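Local coordinates for acyl-CoA dehydrogenase (Thermus thermophilus, PDB 2Z1Q), which binds FAD and probably catalyses the dehydrogenation of saturated acyl-CoA thioesters to 2,3-dehydroacyl-CoA, passing the electrons to an acceptor, at residues V262-L267 / N401-L406; Y285-V290 / A566-G571; P49-M54 / I225-T230; L16-R21 / Q449-K454. All coordinates share one frame; numbering follows the deposited sequence.

In the fold
Interactions 1 and 3 are buried, whereas interactions 2 and 4 lie nearer the surface. Helix 252-288 serves both interaction 1 and interaction 2, whose centres are about 33 Å apart; its first half meets a helix beside one FAD and its end meets another helix near a second FAD. Interaction 3 joins the N-terminal helical domain to a turn of the middle domain by mainly apolar contact, without a hydrogen bond across it. Interaction 4, on the other side of the chain's centre from interaction 3, lays the N-terminal loop on a C-terminal helix. Polar groups dominate interaction 1, a water bridges interaction 2, and in interaction 4 an exposed valine rests on a glutamine amide bonded to a buried lysine.

Interaction 1: residues V262-L267 / N401-L406; sequences VGRYKL and NEINRL. With FAD (flavin-adenine dinucleotide), chain D.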
# COMPACT_ATOMS: atom_id res chain seq x y z
N VAL B 262 -14.02 -2.34 21.97
CA VAL B 262 -12.72 -2.25 22.61
C VAL B 262 -11.62 -2.62 21.62
O VAL B 262 -10.57 -1.97 21.56
CB VAL B 262 -12.65 -3.18 23.81
CG1 VAL B 262 -11.22 -3.25 24.35
CG2 VAL B 262 -13.62 -2.70 24.87
N GLY B 263 -11.86 -3.68 20.86
CA GLY B 263 -10.87 -4.09 19.90
C GLY B 263 -10.55 -2.98 18.92
O GLY B 263 -9.40 -2.82 18.53
N ARG B 264 -11.55 -2.20 18.54
CA ARG B 264 -11.29 -1.14 17.58
C ARG B 264 -10.44 -0.00 18.11
O ARG B 264 -9.52 0.44 17.42
CB ARG B 264 -12.61 -0.61 17.03
CG ARG B 264 -13.32 -1.62 16.14
CD ARG B 264 -14.75 -1.22 15.84
NE ARG B 264 -15.39 -2.20 14.96
CZ ARG B 264 -16.70 -2.28 14.73
NH1 ARG B 264 -17.17 -3.21 13.90
NH2 ARG B 264 -17.53 -1.44 15.33
N TYR B 265 -10.71 0.49 19.31
CA TYR B 265 -9.87 1.59 19.74
C TYR B 265 -8.48 1.13 20.16
O TYR B 265 -7.52 1.89 20.02
CB TYR B 265 -10.54 2.43 20.82
CG TYR B 265 -10.80 1.74 22.12
CD1 TYR B 265 -9.76 1.44 23.00
CD2 TYR B 265 -12.10 1.47 22.52
CE1 TYR B 265 -10.01 0.89 24.25
CE2 TYR B 265 -12.37 0.92 23.76
CZ TYR B 265 -11.32 0.64 24.63
OH TYR B 265 -11.61 0.16 25.88
N LYS B 266 -8.35 -0.11 20.64
CA LYS B 266 -7.03 -0.61 21.03
C LYS B 266 -6.21 -0.83 19.75
O LYS B 266 -5.00 -0.60 19.73
CB LYS B 266 -7.15 -1.92 21.84
CG LYS B 266 -7.82 -1.75 23.21
CD LYS B 266 -7.69 -2.98 24.10
CE LYS B 266 -6.22 -3.29 24.40
NZ LYS B 266 -6.07 -4.51 25.23
N LEU B 267 -6.87 -1.24 18.67
CA LEU B 267 -6.17 -1.44 17.41
C LEU B 267 -5.73 -0.08 16.86
O LEU B 267 -4.61 0.07 16.33
CB LEU B 267 -7.09 -2.15 16.41
CG LEU B 267 -6.49 -2.40 15.04
CD1 LEU B 267 -5.27 -3.28 15.19
CD2 LEU B 267 -7.51 -3.07 14.15
N ASN B 401 -12.39 -2.18 6.86
CA ASN B 401 -12.66 -0.75 6.82
C ASN B 401 -13.93 -0.43 6.05
O ASN B 401 -14.53 0.63 6.26
CB ASN B 401 -11.44 -0.01 6.26
CG ASN B 401 -10.32 0.08 7.28
OD1 ASN B 401 -10.49 -0.35 8.42
ND2 ASN B 401 -9.19 0.64 6.88
N GLU B 402 -14.34 -1.33 5.16
CA GLU B 402 -15.58 -1.16 4.40
C GLU B 402 -16.73 -1.24 5.41
O GLU B 402 -17.57 -0.35 5.49
CB GLU B 402 -15.75 -2.26 3.34
CG GLU B 402 -14.80 -2.17 2.14
CD GLU B 402 -13.35 -2.43 2.50
OE1 GLU B 402 -13.04 -3.55 2.98
OE2 GLU B 402 -12.52 -1.53 2.32
N ILE B 403 -16.74 -2.32 6.21
CA ILE B 403 -17.77 -2.52 7.23
C ILE B 403 -17.82 -1.35 8.22
O ILE B 403 -18.90 -0.87 8.57
CB ILE B 403 -17.56 -3.86 8.01
CG1 ILE B 403 -18.54 -4.92 7.52
CG2 ILE B 403 -17.77 -3.67 9.51
CD1 ILE B 403 -18.38 -5.25 6.08
N ASN B 404 -16.66 -0.87 8.65
CA ASN B 404 -16.62 0.25 9.58
C ASN B 404 -17.11 1.54 8.92
O ASN B 404 -17.80 2.34 9.56
CB ASN B 404 -15.20 0.43 10.12
CG ASN B 404 -14.91 -0.52 11.25
OD1 ASN B 404 -15.44 -0.36 12.35
ND2 ASN B 404 -14.06 -1.52 11.00
N ARG B 405 -16.77 1.73 7.65
CA ARG B 405 -17.21 2.92 6.93
C ARG B 405 -18.74 2.96 6.82
O ARG B 405 -19.33 4.04 6.80
CB ARG B 405 -16.60 2.98 5.52
CG ARG B 405 -15.18 3.57 5.45
CD ARG B 405 -14.72 3.80 4.02
NE ARG B 405 -13.52 4.62 3.97
CZ ARG B 405 -12.29 4.19 4.25
NH1 ARG B 405 -11.26 5.03 4.19
NH2 ARG B 405 -12.07 2.91 4.56
N LEU B 406 -19.37 1.79 6.75
CA LEU B 406 -20.83 1.75 6.66
C LEU B 406 -21.48 2.04 8.01
O LEU B 406 -22.61 2.53 8.07
CB LEU B 406 -21.29 0.38 6.15
CG LEU B 406 -21.48 0.22 4.64
CD1 LEU B 406 -20.36 0.92 3.89
CD2 LEU B 406 -21.52 -1.26 4.29
PA FAD D . -14.34 -11.64 2.99
O1A FAD D . -12.93 -11.76 3.26
O2A FAD D . -15.41 -12.79 3.32
O5B FAD D . -14.90 -10.19 2.87
C5B FAD D . -14.57 -9.65 1.59
C4B FAD D . -15.34 -8.35 1.66
O4B FAD D . -15.83 -7.80 2.82
C3B FAD D . -15.05 -7.17 0.63
O3B FAD D . -15.66 -7.45 -0.64
C2B FAD D . -15.76 -6.08 1.52
O2B FAD D . -16.31 -4.95 0.82
C1B FAD D . -16.72 -7.12 2.02
N9A FAD D . -17.99 -6.83 2.63
C8A FAD D . -18.52 -7.64 3.59
N7A FAD D . -19.67 -7.21 3.95
C5A FAD D . -19.96 -6.08 3.26
C6A FAD D . -21.06 -5.18 3.23
N6A FAD D . -22.14 -5.41 4.06
N1A FAD D . -21.00 -4.12 2.38
C2A FAD D . -19.97 -3.92 1.57
N3A FAD D . -18.94 -4.75 1.58
C4A FAD D . -18.87 -5.83 2.38
N1 FAD D . -11.42 -14.52 13.86
C2 FAD D . -11.81 -14.81 15.12
O2 FAD D . -12.99 -15.08 15.31
N3 FAD D . -10.96 -14.83 16.17
C4 FAD D . -9.62 -14.55 16.03
O4 FAD D . -8.86 -14.58 16.97
C4X FAD D . -9.11 -14.24 14.67
N5 FAD D . -7.82 -14.00 14.41
C5X FAD D . -7.38 -13.76 13.15
C6 FAD D . -5.98 -13.56 12.87
C7 FAD D . -5.56 -13.37 11.55
C7M FAD D . -4.08 -13.18 11.26
C8 FAD D . -6.50 -13.34 10.47
C8M FAD D . -6.08 -13.14 9.03
C9 FAD D . -7.84 -13.52 10.73
C9A FAD D . -8.32 -13.74 12.06
N10 FAD D . -9.69 -13.96 12.29
C10 FAD D . -10.14 -14.24 13.57
C1' FAD D . -10.55 -13.94 11.14
C2' FAD D . -11.33 -12.63 10.93
O2' FAD D . -12.26 -12.43 11.98
C3' FAD D . -11.97 -12.88 9.61
O3' FAD D . -10.90 -13.04 8.63
C4' FAD D . -12.86 -11.78 9.10
O4' FAD D . -13.98 -11.51 9.93
C5' FAD D . -13.22 -12.31 7.76
O5' FAD D . -13.97 -11.50 7.01
P FAD D . -13.86 -12.28 5.62
O1P FAD D . -12.41 -12.48 5.35
O2P FAD D . -14.59 -13.73 5.71
O3P FAD D . -14.54 -11.24 4.56
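Arg-264 and Asn-404 bring their flat ends together at a steep angle, the guanidinium and amide planes standing 77° apart. The arginine chain runs extended from CG to NE, long enough to span the gap from its own helix. Asn-404 turns CG to the side opposite its carbonyl carbon (chi1 -82°), which carries OD1 over one face of the guanidinium, off its middle and toward the rim. Arg-264 NE is 3.2 Å from Asn-404 OD1 and Arg-264 CZ is 3.3 Å from it, but an oxygen above the face is badly placed for the N-H, and no hydrogen bond forms. What remains is probably a mildly favourable approach of a partial negative charge to a cation. The true bonds run to other groups: Arg-264 NE to Glu-398 O, Asn-404 OD1 to Ser-352 OG, and Asn-404 ND2 to Glu-398 O and Thr-400 O. An asparagine suits this buried site because its amide can both donate and accept.

Beside it, Ile-403 sends CG2 to within 4.5 Å of Arg-264 NH1, while its other branch reaches the cofactor, Ile-403 CD1 lying 3.2 Å from N7A of the FAD adenine. Leu-406 CD2 packs 3.5 Å from N1A of the same FAD, so branched apolar residues line the adenine. Glu-402 OE2 forms a salt bridge with Lys-305 of the second subunit. Helix 401-407 thus lies between the adenine end of the FAD and helix 252-288, with helix 348-372 touching both Arg-264 and Asn-404.

Interaction 2: residues Y285-V290 / A566-G571; sequences YATQRV and AVLEAG. With FAD (flavin-adenine dinucleotide), chain C.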
# COMPACT_ATOMS: atom_id res chain seq x y z
N TYR B 285 17.13 6.07 9.17
CA TYR B 285 17.73 5.71 7.90
C TYR B 285 17.96 6.96 7.04
O TYR B 285 18.99 7.07 6.37
CB TYR B 285 16.86 4.70 7.14
CG TYR B 285 17.54 4.10 5.95
CD1 TYR B 285 18.55 3.14 6.11
CD2 TYR B 285 17.23 4.51 4.66
CE1 TYR B 285 19.23 2.62 5.01
CE2 TYR B 285 17.91 4.00 3.54
CZ TYR B 285 18.90 3.05 3.73
OH TYR B 285 19.56 2.54 2.64
N ALA B 286 17.01 7.91 7.08
CA ALA B 286 17.13 9.15 6.31
C ALA B 286 18.37 9.96 6.73
O ALA B 286 18.95 10.68 5.93
CB ALA B 286 15.86 10.01 6.47
N THR B 287 18.77 9.83 7.99
CA THR B 287 19.93 10.55 8.50
C THR B 287 21.25 9.85 8.16
O THR B 287 22.24 10.50 7.84
CB THR B 287 19.86 10.74 10.03
OG1 THR B 287 18.64 11.42 10.37
CG2 THR B 287 21.03 11.57 10.50
N GLN B 288 21.26 8.52 8.20
CA GLN B 288 22.47 7.75 7.91
C GLN B 288 22.77 7.49 6.44
O GLN B 288 23.92 7.54 6.02
CB GLN B 288 22.43 6.40 8.63
CG GLN B 288 22.39 6.53 10.13
CD GLN B 288 23.56 7.35 10.66
OE1 GLN B 288 24.72 6.96 10.52
NE2 GLN B 288 23.25 8.49 11.27
N ARG B 289 21.74 7.20 5.65
CA ARG B 289 21.96 6.92 4.24
C ARG B 289 22.36 8.16 3.47
O ARG B 289 21.64 9.15 3.44
CB ARG B 289 20.70 6.32 3.61
CG ARG B 289 20.87 5.97 2.14
CD ARG B 289 21.94 4.90 1.94
NE ARG B 289 21.97 4.40 0.56
CZ ARG B 289 22.75 3.41 0.13
NH1 ARG B 289 22.70 3.03 -1.14
NH2 ARG B 289 23.59 2.81 0.96
N VAL B 290 23.52 8.09 2.82
CA VAL B 290 23.99 9.21 2.03
C VAL B 290 24.03 8.85 0.54
O VAL B 290 24.62 7.85 0.15
CB VAL B 290 25.42 9.67 2.50
CG1 VAL B 290 25.96 10.74 1.59
CG2 VAL B 290 25.36 10.19 3.92
N ALA B 566 12.16 18.59 12.07
CA ALA B 566 11.89 18.18 13.45
C ALA B 566 11.99 16.66 13.60
O ALA B 566 12.44 16.16 14.64
CB ALA B 566 10.51 18.66 13.87
N VAL B 567 11.55 15.94 12.57
CA VAL B 567 11.59 14.48 12.59
C VAL B 567 13.04 14.03 12.61
O VAL B 567 13.43 13.22 13.45
CB VAL B 567 10.85 13.88 11.35
CG1 VAL B 567 11.14 12.39 11.22
CG2 VAL B 567 9.35 14.10 11.49
N LEU B 568 13.84 14.55 11.69
CA LEU B 568 15.25 14.19 11.62
C LEU B 568 15.97 14.61 12.89
O LEU B 568 16.92 13.96 13.32
CB LEU B 568 15.91 14.83 10.40
CG LEU B 568 15.42 14.33 9.03
CD1 LEU B 568 16.02 15.16 7.91
CD2 LEU B 568 15.81 12.87 8.87
N GLU B 569 15.50 15.70 13.49
CA GLU B 569 16.11 16.20 14.72
C GLU B 569 15.80 15.28 15.89
O GLU B 569 16.68 14.97 16.70
CB GLU B 569 15.61 17.61 15.03
CG GLU B 569 15.87 18.04 16.47
CD GLU B 569 17.35 18.10 16.80
OE1 GLU B 569 17.69 17.99 17.99
OE2 GLU B 569 18.16 18.27 15.86
N ALA B 570 14.55 14.84 15.98
CA ALA B 570 14.12 13.97 17.06
C ALA B 570 14.37 12.50 16.74
O ALA B 570 14.24 11.64 17.61
CB ALA B 570 12.65 14.19 17.36
N GLY B 571 14.73 12.21 15.50
CA GLY B 571 14.98 10.84 15.10
C GLY B 571 13.70 10.03 15.06
O GLY B 571 13.71 8.82 15.30
PA FAD C . 18.43 4.17 -1.06
O1A FAD C . 17.71 2.93 -0.91
O2A FAD C . 20.02 4.25 -1.19
O5B FAD C . 17.61 5.39 -1.63
C5B FAD C . 16.76 5.94 -0.63
C4B FAD C . 16.25 7.16 -1.33
O4B FAD C . 16.30 7.37 -2.70
C3B FAD C . 15.01 7.96 -0.76
O3B FAD C . 15.42 8.81 0.32
C2B FAD C . 14.70 8.67 -2.13
O2B FAD C . 14.00 9.92 -2.04
C1B FAD C . 16.15 8.72 -2.42
N9A FAD C . 16.73 9.65 -3.36
C8A FAD C . 17.93 9.39 -3.98
N7A FAD C . 18.28 10.36 -4.73
C5A FAD C . 17.33 11.32 -4.69
C6A FAD C . 17.16 12.59 -5.30
N6A FAD C . 18.12 13.05 -6.18
N1A FAD C . 16.04 13.31 -5.01
C2A FAD C . 15.12 12.87 -4.15
N3A FAD C . 15.26 11.69 -3.55
C4A FAD C . 16.33 10.88 -3.79
N1 FAD C . 20.70 -3.63 -9.37
C2 FAD C . 21.41 -3.96 -10.45
O2 FAD C . 22.37 -3.27 -10.75
N3 FAD C . 21.12 -5.05 -11.23
C4 FAD C . 20.06 -5.89 -10.94
O4 FAD C . 19.81 -6.86 -11.62
C4X FAD C . 19.25 -5.60 -9.74
N5 FAD C . 18.23 -6.36 -9.34
C5X FAD C . 17.54 -6.09 -8.20
C6 FAD C . 16.48 -6.96 -7.75
C7 FAD C . 15.81 -6.68 -6.55
C7M FAD C . 14.72 -7.62 -6.08
C8 FAD C . 16.14 -5.52 -5.78
C8M FAD C . 15.44 -5.19 -4.47
C9 FAD C . 17.15 -4.66 -6.20
C9A FAD C . 17.86 -4.92 -7.42
N10 FAD C . 18.93 -4.08 -7.82
C10 FAD C . 19.65 -4.36 -8.95
C1' FAD C . 19.21 -2.94 -6.97
C2' FAD C . 18.66 -1.58 -7.42
O2' FAD C . 19.30 -1.13 -8.62
C3' FAD C . 19.00 -0.74 -6.25
O3' FAD C . 18.29 -1.28 -5.10
C4' FAD C . 18.59 0.70 -6.37
O4' FAD C . 19.23 1.36 -7.47
C5' FAD C . 19.00 1.19 -5.02
O5' FAD C . 18.70 2.47 -4.75
P FAD C . 19.06 2.47 -3.18
O1P FAD C . 18.35 1.35 -2.52
O2P FAD C . 20.67 2.29 -2.97
O3P FAD C . 18.48 3.92 -2.69
O HOH W 1 17.06 11.32 12.38
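At the C-terminal end of helix 252-288, just before Arg-289, which binds FAD, Ala-286 and Thr-287 meet Leu-568 of helix 556-570. Leu-568 CD2 lies 3.7 Å from Ala-286 CB and 3.5 Å from Thr-287 OG1; the small alanine leaves room for the branched leucine, which also rests on Leu-306. Thr-287 OG1 bonds to Ala-283 O one turn back and, at 2.6 Å, to a water. That water donates to Leu-568 O, joining the two helices by a polar bridge at the edge of the apolar patch.

In this FAD-binding dimer of the acyl-CoA dehydrogenase family, the helix end delivers Arg-289 to a cofactor that Thr-149 and Ser-183 of the second subunit also hold. Its side chain leaves with CG opposite the backbone N (chi1 -179°) and bends at the next bond. Arg-289 NE then donates to O2A of the FAD pyrophosphate at 2.6 Å, near the guanidinium plane, while NH1 adds weak bonds to O2A and O2P. Arg-289 NH2 is held by Pro-151 O of the second subunit. A leucine in its place would probably leave the pyrophosphate charge without this cationic mate. Arg-289 CB lies over one face of the Tyr-285 ring.

Interaction 3: residues P49-M54 / I225-T230; sequences PLLERM and IKASST
Ala-227 sits in a type I beta turn from Ile-225 to Ser-228 and points its methyl at Leu-51 and Met-54, one turn apart on helix 30-54. The contact joins the N-terminal helical domain of this acyl-CoA dehydrogenase to the loop that leads into strand 230-235 of the middle domain. Ser-228 N closes the turn by bonding to Ile-225 O.

Met-54 shows how the helix side is built. Its CB touches Ala-227 CB at 4.0 Å, and its backbone O lies against Ala-227 CA. Beyond CB the side chain leads away from the turn; Met-54 also packs on Leu-61 and Leu-65, an apolar setting that suits a flexible thioether. At the last bond the chain bends (chi3 -78°), folding CE back over its own helix. From the turn before, Leu-51 places CG opposite its backbone N (chi1 -174°), so that Leu-51 CD1 also comes within 4.0 Å of Ala-227 CB. The methyl is thus received in the notch between the two side chains. Alanine fits because the backbones are close, with the CA atoms of Met-54 and Ala-227 only 4.8 Å apart.

Lys-226, the preceding turn residue, leads its chain away and bonds through NZ to Lys-222 O. Elsewhere in the same loop, Ile-225 and Thr-230 touch FAD. Back on the helix, Met-54 CE finishes 3.3 Å from Leu-50 O, the same oxygen that accepts the bond from Met-54 N.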
# COMPACT_ATOMS: atom_id res chain seq x y z
N PRO B 49 13.92 -9.61 21.62
CA PRO B 49 15.02 -10.58 21.54
C PRO B 49 14.62 -11.95 20.98
O PRO B 49 15.46 -12.67 20.44
CB PRO B 49 15.50 -10.66 22.99
CG PRO B 49 15.22 -9.27 23.50
CD PRO B 49 13.85 -8.99 22.95
N LEU B 50 13.34 -12.28 21.09
CA LEU B 50 12.83 -13.57 20.62
C LEU B 50 12.02 -13.48 19.32
O LEU B 50 11.65 -14.51 18.74
CB LEU B 50 11.95 -14.19 21.71
CG LEU B 50 12.61 -14.44 23.07
CD1 LEU B 50 11.52 -14.87 24.04
CD2 LEU B 50 13.71 -15.49 22.98
N LEU B 51 11.76 -12.27 18.86
CA LEU B 51 10.99 -12.05 17.64
C LEU B 51 11.41 -12.89 16.43
O LEU B 51 10.58 -13.49 15.76
CB LEU B 51 11.03 -10.57 17.27
CG LEU B 51 10.14 -10.15 16.10
CD1 LEU B 51 8.71 -10.69 16.28
CD2 LEU B 51 10.14 -8.63 16.02
N GLU B 52 12.71 -12.91 16.16
CA GLU B 52 13.26 -13.65 15.02
C GLU B 52 12.93 -15.14 15.12
O GLU B 52 12.47 -15.74 14.15
CB GLU B 52 14.78 -13.44 14.94
CG GLU B 52 15.34 -13.38 13.52
CD GLU B 52 14.83 -12.17 12.73
OE1 GLU B 52 14.94 -11.03 13.24
OE2 GLU B 52 14.33 -12.37 11.60
N ARG B 53 13.17 -15.73 16.28
CA ARG B 53 12.89 -17.15 16.46
C ARG B 53 11.40 -17.45 16.33
O ARG B 53 11.02 -18.47 15.76
CB ARG B 53 13.39 -17.64 17.83
CG ARG B 53 14.90 -17.78 17.96
CD ARG B 53 15.33 -17.98 19.42
NE ARG B 53 14.82 -19.21 20.04
CZ ARG B 53 14.96 -19.48 21.34
NH1 ARG B 53 14.48 -20.61 21.85
NH2 ARG B 53 15.57 -18.62 22.14
N MET B 54 10.56 -16.56 16.84
CA MET B 54 9.12 -16.76 16.75
C MET B 54 8.62 -16.61 15.32
O MET B 54 7.65 -17.25 14.92
CB MET B 54 8.39 -15.79 17.67
CG MET B 54 8.53 -16.13 19.13
SD MET B 54 7.62 -15.00 20.17
CE MET B 54 8.73 -13.65 20.13
N ILE B 225 2.80 -10.88 10.48
CA ILE B 225 2.55 -11.25 11.87
C ILE B 225 2.79 -12.76 12.06
O ILE B 225 1.97 -13.47 12.65
CB ILE B 225 1.12 -10.87 12.38
CG1 ILE B 225 0.03 -11.52 11.55
CG2 ILE B 225 0.93 -9.37 12.33
CD1 ILE B 225 -1.34 -11.23 12.12
N LYS B 226 3.92 -13.23 11.55
CA LYS B 226 4.29 -14.64 11.64
C LYS B 226 4.51 -15.09 13.09
O LYS B 226 4.38 -16.28 13.40
CB LYS B 226 5.53 -14.92 10.81
CG LYS B 226 5.31 -14.83 9.29
CD LYS B 226 6.63 -14.96 8.55
CE LYS B 226 6.39 -15.08 7.06
NZ LYS B 226 5.46 -14.02 6.68
N ALA B 227 4.85 -14.15 13.97
CA ALA B 227 5.07 -14.48 15.38
C ALA B 227 3.75 -14.81 16.05
O ALA B 227 3.71 -15.22 17.21
CB ALA B 227 5.72 -13.30 16.11
N SER B 228 2.64 -14.64 15.34
CA SER B 228 1.35 -14.94 15.95
C SER B 228 0.87 -16.32 15.53
O SER B 228 1.13 -16.77 14.41
CB SER B 228 0.31 -13.88 15.55
OG SER B 228 -0.96 -14.14 16.14
N SER B 229 0.18 -17.00 16.46
CA SER B 229 -0.36 -18.33 16.17
C SER B 229 -1.75 -18.17 15.63
O SER B 229 -2.59 -17.51 16.26
CB SER B 229 -0.44 -19.21 17.42
OG SER B 229 -1.37 -20.27 17.22
N THR B 230 -2.00 -18.79 14.48
CA THR B 230 -3.31 -18.75 13.87
C THR B 230 -3.59 -20.13 13.26
O THR B 230 -2.89 -20.59 12.36
CB THR B 230 -3.40 -17.67 12.76
OG1 THR B 230 -2.59 -16.54 13.11
CG2 THR B 230 -4.83 -17.20 12.61

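Interaction 4: residues L16-R21 / Q449-K454; sequences LEVPER and QVQNLK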
# COMPACT_ATOMS: atom_id res chain seq x y z
N LEU B 16 -22.52 18.35 16.57
CA LEU B 16 -23.40 19.51 16.67
C LEU B 16 -22.75 20.65 17.44
O LEU B 16 -22.95 21.82 17.12
CB LEU B 16 -24.72 19.12 17.34
CG LEU B 16 -25.56 18.02 16.69
CD1 LEU B 16 -25.75 18.32 15.20
CD2 LEU B 16 -24.88 16.67 16.89
N GLU B 17 -21.96 20.31 18.45
CA GLU B 17 -21.27 21.32 19.25
C GLU B 17 -19.78 21.08 19.33
O GLU B 17 -19.29 20.01 18.98
CB GLU B 17 -21.86 21.37 20.66
CG GLU B 17 -23.28 21.90 20.70
CD GLU B 17 -23.81 22.00 22.11
OE1 GLU B 17 -24.98 22.41 22.27
OE2 GLU B 17 -23.07 21.67 23.06
N VAL B 18 -19.05 22.09 19.79
CA VAL B 18 -17.61 22.00 19.93
C VAL B 18 -17.31 21.47 21.33
O VAL B 18 -17.95 21.87 22.30
CB VAL B 18 -16.94 23.38 19.75
CG1 VAL B 18 -15.44 23.27 19.98
CG2 VAL B 18 -17.23 23.91 18.35
N PRO B 19 -16.34 20.56 21.45
CA PRO B 19 -15.98 19.99 22.75
C PRO B 19 -15.32 21.02 23.68
O PRO B 19 -14.50 21.82 23.24
CB PRO B 19 -15.06 18.84 22.38
CG PRO B 19 -14.39 19.35 21.14
CD PRO B 19 -15.54 19.94 20.37
N GLU B 20 -15.68 20.99 24.96
CA GLU B 20 -15.12 21.92 25.93
C GLU B 20 -13.70 21.52 26.32
O GLU B 20 -12.92 22.35 26.79
CB GLU B 20 -16.00 21.98 27.18
CG GLU B 20 -17.24 22.84 27.03
CD GLU B 20 -18.08 22.88 28.29
OE1 GLU B 20 -17.50 22.82 29.40
OE2 GLU B 20 -19.32 22.98 28.19
N ARG B 21 -13.38 20.26 26.11
CA ARG B 21 -12.05 19.76 26.43
C ARG B 21 -11.81 18.44 25.73
O ARG B 21 -12.75 17.74 25.34
CB ARG B 21 -11.89 19.60 27.94
CG ARG B 21 -12.95 18.71 28.59
CD ARG B 21 -12.66 18.47 30.07
NE ARG B 21 -13.70 17.67 30.72
CZ ARG B 21 -14.95 18.09 30.93
NH1 ARG B 21 -15.82 17.28 31.52
NH2 ARG B 21 -15.32 19.30 30.54
N GLN B 449 -13.32 25.83 9.55
CA GLN B 449 -13.31 24.89 8.44
C GLN B 449 -13.70 23.51 8.97
O GLN B 449 -14.39 22.73 8.30
CB GLN B 449 -11.92 24.86 7.81
CG GLN B 449 -11.41 26.25 7.46
CD GLN B 449 -10.00 26.25 6.91
OE1 GLN B 449 -9.13 25.54 7.41
NE2 GLN B 449 -9.76 27.04 5.88
N VAL B 450 -13.28 23.23 10.20
CA VAL B 450 -13.62 21.96 10.84
C VAL B 450 -15.12 21.89 11.02
O VAL B 450 -15.74 20.85 10.79
CB VAL B 450 -12.91 21.84 12.21
CG1 VAL B 450 -13.64 20.83 13.10
CG2 VAL B 450 -11.47 21.41 11.99
N GLN B 451 -15.73 23.00 11.40
CA GLN B 451 -17.17 23.01 11.58
C GLN B 451 -17.88 22.81 10.26
O GLN B 451 -18.90 22.13 10.20
CB GLN B 451 -17.63 24.33 12.22
CG GLN B 451 -17.07 24.53 13.62
CD GLN B 451 -17.39 23.38 14.56
OE1 GLN B 451 -16.50 22.69 15.05
NE2 GLN B 451 -18.68 23.16 14.80
N ASN B 452 -17.35 23.40 9.19
CA ASN B 452 -17.97 23.25 7.87
C ASN B 452 -17.93 21.79 7.40
O ASN B 452 -18.88 21.32 6.78
CB ASN B 452 -17.29 24.18 6.85
CG ASN B 452 -17.75 25.65 6.97
OD1 ASN B 452 -17.20 26.54 6.31
ND2 ASN B 452 -18.76 25.90 7.81
N LEU B 453 -16.85 21.08 7.70
CA LEU B 453 -16.74 19.67 7.33
C LEU B 453 -17.92 18.94 7.95
O LEU B 453 -18.59 18.16 7.28
CB LEU B 453 -15.42 19.06 7.84
CG LEU B 453 -14.16 19.58 7.16
CD1 LEU B 453 -12.92 18.99 7.80
CD2 LEU B 453 -14.21 19.22 5.68
N LYS B 454 -18.18 19.23 9.23
CA LYS B 454 -19.30 18.60 9.93
C LYS B 454 -20.58 18.91 9.18
O LYS B 454 -21.43 18.04 9.00
CB LYS B 454 -19.42 19.14 11.35
CG LYS B 454 -18.12 19.07 12.12
CD LYS B 454 -18.30 19.59 13.53
CE LYS B 454 -16.98 19.55 14.26
NZ LYS B 454 -17.15 20.03 15.66
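Van der Waals contact sets a Val-18 methyl against the flat amide of Gln-451, the side chains crossing at about a right angle. Val-18 CG2 lies 3.6 Å from Gln-451 OE1 and also touches CD and NE2 of that amide. The glutamine bends at its second torsion (chi2 -56°), which brings the amide out toward Val-18, with OE1 within reach of Lys-454.

The hydrogen bonds gather round Lys-454, and none crosses to the 16-21 loop. The lysine chain is fully extended beyond CG, and NZ donates to Gln-451 OE1, three residues back on the same helix, at 2.8 Å, with a C=O...N angle of 117° and the nitrogen tilted 26° from the carbonyl plane. A lysine suits this buried place because NZ has several acceptors: it also bonds to Trp-14 O and makes a salt bridge to Glu-493. Glu-17 O, 3.9 Å from Lys-454 NZ, is too far for a bond. With an alanine at Gln-451, Lys-454 NZ would probably lose one acceptor and the Val-18 methyl its support.

The N-terminal loop therefore lies across helix 445-468, while its Pro-19 reaches helix 476-502, and helix 505-528 packs against Gln-449 and Leu-453.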